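Local coordinates for purine nucleosidase, (IunH-1) (Sulfolobus solfataricus, PDB 3T8J), which belongs to the nucleoside hydrolase family, with a mixed, mainly parallel beta-sheet flanked by helices and a bound sodium ion, at residues E198-I203 with Y305-N309. Numbering follows the deposited sequence.
Sequences EEWNVI and YDLLN
With CG anti to its own carbonyl carbon (chi1 -65°), Tyr-305 reaches across to helix 197-204, where its CE1 meets Val-202 and Ile-203 and its hydroxyl meets Glu-199. Val-202 places CG1 opposite the backbone N (chi1 165°), which brings this methyl to 4.0 Å from CE1 of Tyr-305, in an oblique approach. CG1 of Ile-203 comes instead to the ring edge, near the ring plane, and lies 3.9 Å from the same CE1 of Tyr-305. Past the ring, the phenol OH rests against the aliphatic part of Glu-199, 3.6 Å from its CG, and the carboxylate and ring planes are turned 76° apart. The polar end of that glutamate is engaged elsewhere: OE1 accepts a hydrogen bond from the backbone N of Thr-196 and forms a salt bridge with Lys-297, the first residue of the helix that carries Tyr-305. In this nucleoside hydrolase fold, helix 297-308 follows sheet strand 289-295, and the contact joins its C-terminal end to the short helix 197-204 at the periphery of the chain. One turn on from the tyrosine, Leu-308 directs CD1 at Ile-203, 3.7 Å from its CG2, and the two side chains cross at about a right angle. Tyr-214 of helix 209-227 touches both Ile-203 and Leu-308, while Met-206, in the loop between helices 197-204 and 209-227, packs against Tyr-305 and Leu-308.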
loop_
_atom_site.group_PDB
_atom_site.type_symbol
_atom_site.label_atom_id
_atom_site.label_comp_id
_atom_site.label_asym_id
_atom_site.label_seq_id
_atom_site.Cartn_x
_atom_site.Cartn_y
_atom_site.Cartn_z
ATOM N N GLU A 198 -36.299 -0.588 -27.749
ATOM C CA GLU A 198 -37.774 -0.652 -27.739
ATOM C C GLU A 198 -38.377 0.337 -26.743
ATOM O O GLU A 198 -39.315 1.086 -27.053
ATOM C CB GLU A 198 -38.251 -2.086 -27.415
ATOM C CG GLU A 198 -39.780 -2.260 -27.174
ATOM C CD GLU A 198 -40.159 -2.394 -25.675
ATOM O OE1 GLU A 198 -39.686 -3.372 -25.038
ATOM O OE2 GLU A 198 -40.939 -1.549 -25.140
ATOM N N GLU A 199 -37.824 0.339 -25.537
ATOM C CA GLU A 199 -38.282 1.224 -24.475
ATOM C C GLU A 199 -38.002 2.692 -24.792
ATOM O O GLU A 199 -38.851 3.546 -24.572
ATOM C CB GLU A 199 -37.636 0.809 -23.143
ATOM C CG GLU A 199 -38.158 -0.537 -22.654
ATOM C CD GLU A 199 -37.362 -1.153 -21.522
ATOM O OE1 GLU A 199 -36.138 -0.906 -21.420
ATOM O OE2 GLU A 199 -37.973 -1.919 -20.749
ATOM N N TRP A 200 -36.819 2.972 -25.318
ATOM C CA TRP A 200 -36.429 4.324 -25.721
ATOM C C TRP A 200 -37.376 4.880 -26.786
ATOM O O TRP A 200 -37.832 6.017 -26.671
ATOM C CB TRP A 200 -34.984 4.291 -26.218
ATOM C CG TRP A 200 -34.392 5.571 -26.728
ATOM C CD1 TRP A 200 -34.044 5.840 -28.020
ATOM C CD2 TRP A 200 -34.006 6.717 -25.968
ATOM N NE1 TRP A 200 -33.478 7.088 -28.110
ATOM C CE2 TRP A 200 -33.458 7.654 -26.866
ATOM C CE3 TRP A 200 -34.097 7.062 -24.614
ATOM C CZ2 TRP A 200 -32.985 8.894 -26.456
ATOM C CZ3 TRP A 200 -33.629 8.307 -24.215
ATOM C CH2 TRP A 200 -33.085 9.205 -25.141
ATOM N N ASN A 201 -37.695 4.071 -27.794
ATOM C CA ASN A 201 -38.648 4.480 -28.840
ATOM C C ASN A 201 -40.041 4.784 -28.273
ATOM O O ASN A 201 -40.705 5.744 -28.704
ATOM C CB ASN A 201 -38.731 3.418 -29.952
ATOM C CG ASN A 201 -37.504 3.418 -30.875
ATOM O OD1 ASN A 201 -36.720 4.376 -30.907
ATOM N ND2 ASN A 201 -37.336 2.332 -31.630
ATOM N N VAL A 202 -40.489 3.992 -27.296
ATOM C CA VAL A 202 -41.782 4.264 -26.651
ATOM C C VAL A 202 -41.750 5.640 -25.981
ATOM O O VAL A 202 -42.686 6.430 -26.115
ATOM C CB VAL A 202 -42.161 3.189 -25.601
ATOM C CG1 VAL A 202 -43.312 3.682 -24.703
ATOM C CG2 VAL A 202 -42.526 1.879 -26.287
ATOM N N ILE A 203 -40.666 5.924 -25.271
ATOM C CA ILE A 203 -40.515 7.211 -24.607
ATOM C C ILE A 203 -40.475 8.380 -25.607
ATOM O O ILE A 203 -41.102 9.415 -25.373
ATOM C CB ILE A 203 -39.270 7.223 -23.667
ATOM C CG1 ILE A 203 -39.489 6.231 -22.520
ATOM C CG2 ILE A 203 -38.997 8.625 -23.126
ATOM C CD1 ILE A 203 -38.240 5.931 -21.677
ATOM N N TYR A 305 -42.398 5.122 -16.538
ATOM C CA TYR A 305 -43.483 5.582 -17.419
ATOM C C TYR A 305 -44.503 6.472 -16.688
ATOM O O TYR A 305 -45.005 7.457 -17.247
ATOM C CB TYR A 305 -44.191 4.398 -18.089
ATOM C CG TYR A 305 -43.328 3.601 -19.048
ATOM C CD1 TYR A 305 -42.603 4.227 -20.058
ATOM C CD2 TYR A 305 -43.274 2.214 -18.971
ATOM C CE1 TYR A 305 -41.815 3.487 -20.950
ATOM C CE2 TYR A 305 -42.504 1.472 -19.857
ATOM C CZ TYR A 305 -41.781 2.118 -20.846
ATOM O OH TYR A 305 -41.022 1.384 -21.731
ATOM N N ASP A 306 -44.811 6.110 -15.451
ATOM C CA ASP A 306 -45.693 6.898 -14.604
ATOM C C ASP A 306 -45.156 8.321 -14.386
ATOM O O ASP A 306 -45.901 9.306 -14.495
ATOM C CB ASP A 306 -45.876 6.173 -13.265
ATOM C CG ASP A 306 -46.706 6.963 -12.273
ATOM O OD1 ASP A 306 -47.948 7.056 -12.454
ATOM O OD2 ASP A 306 -46.114 7.485 -11.299
ATOM N N LEU A 307 -43.857 8.421 -14.096
ATOM C CA LEU A 307 -43.209 9.715 -13.945
ATOM C C LEU A 307 -43.298 10.553 -15.230
ATOM O O LEU A 307 -43.566 11.750 -15.179
ATOM C CB LEU A 307 -41.733 9.518 -13.545
ATOM C CG LEU A 307 -40.879 10.767 -13.415
ATOM C CD1 LEU A 307 -41.397 11.686 -12.309
ATOM C CD2 LEU A 307 -39.417 10.421 -13.133
ATOM N N LEU A 308 -43.091 9.922 -16.382
ATOM C CA LEU A 308 -43.008 10.674 -17.646
ATOM C C LEU A 308 -44.379 11.175 -18.123
ATOM O O LEU A 308 -44.469 12.067 -18.974
ATOM C CB LEU A 308 -42.317 9.844 -18.724
ATOM C CG LEU A 308 -40.887 9.410 -18.412
ATOM C CD1 LEU A 308 -40.262 8.735 -19.651
ATOM C CD2 LEU A 308 -40.027 10.590 -17.954
ATOM N N ASN A 309 -45.432 10.609 -17.556
ATOM C CA ASN A 309 -46.791 11.076 -17.789
ATOM C C ASN A 309 -47.269 12.189 -16.834
ATOM O O ASN A 309 -48.407 12.618 -16.924
ATOM C CB ASN A 309 -47.746 9.882 -17.723
ATOM C CG ASN A 309 -47.784 9.098 -19.024
ATOM O OD1 ASN A 309 -47.499 7.901 -19.048
ATOM N ND2 ASN A 309 -48.117 9.777 -20.119
#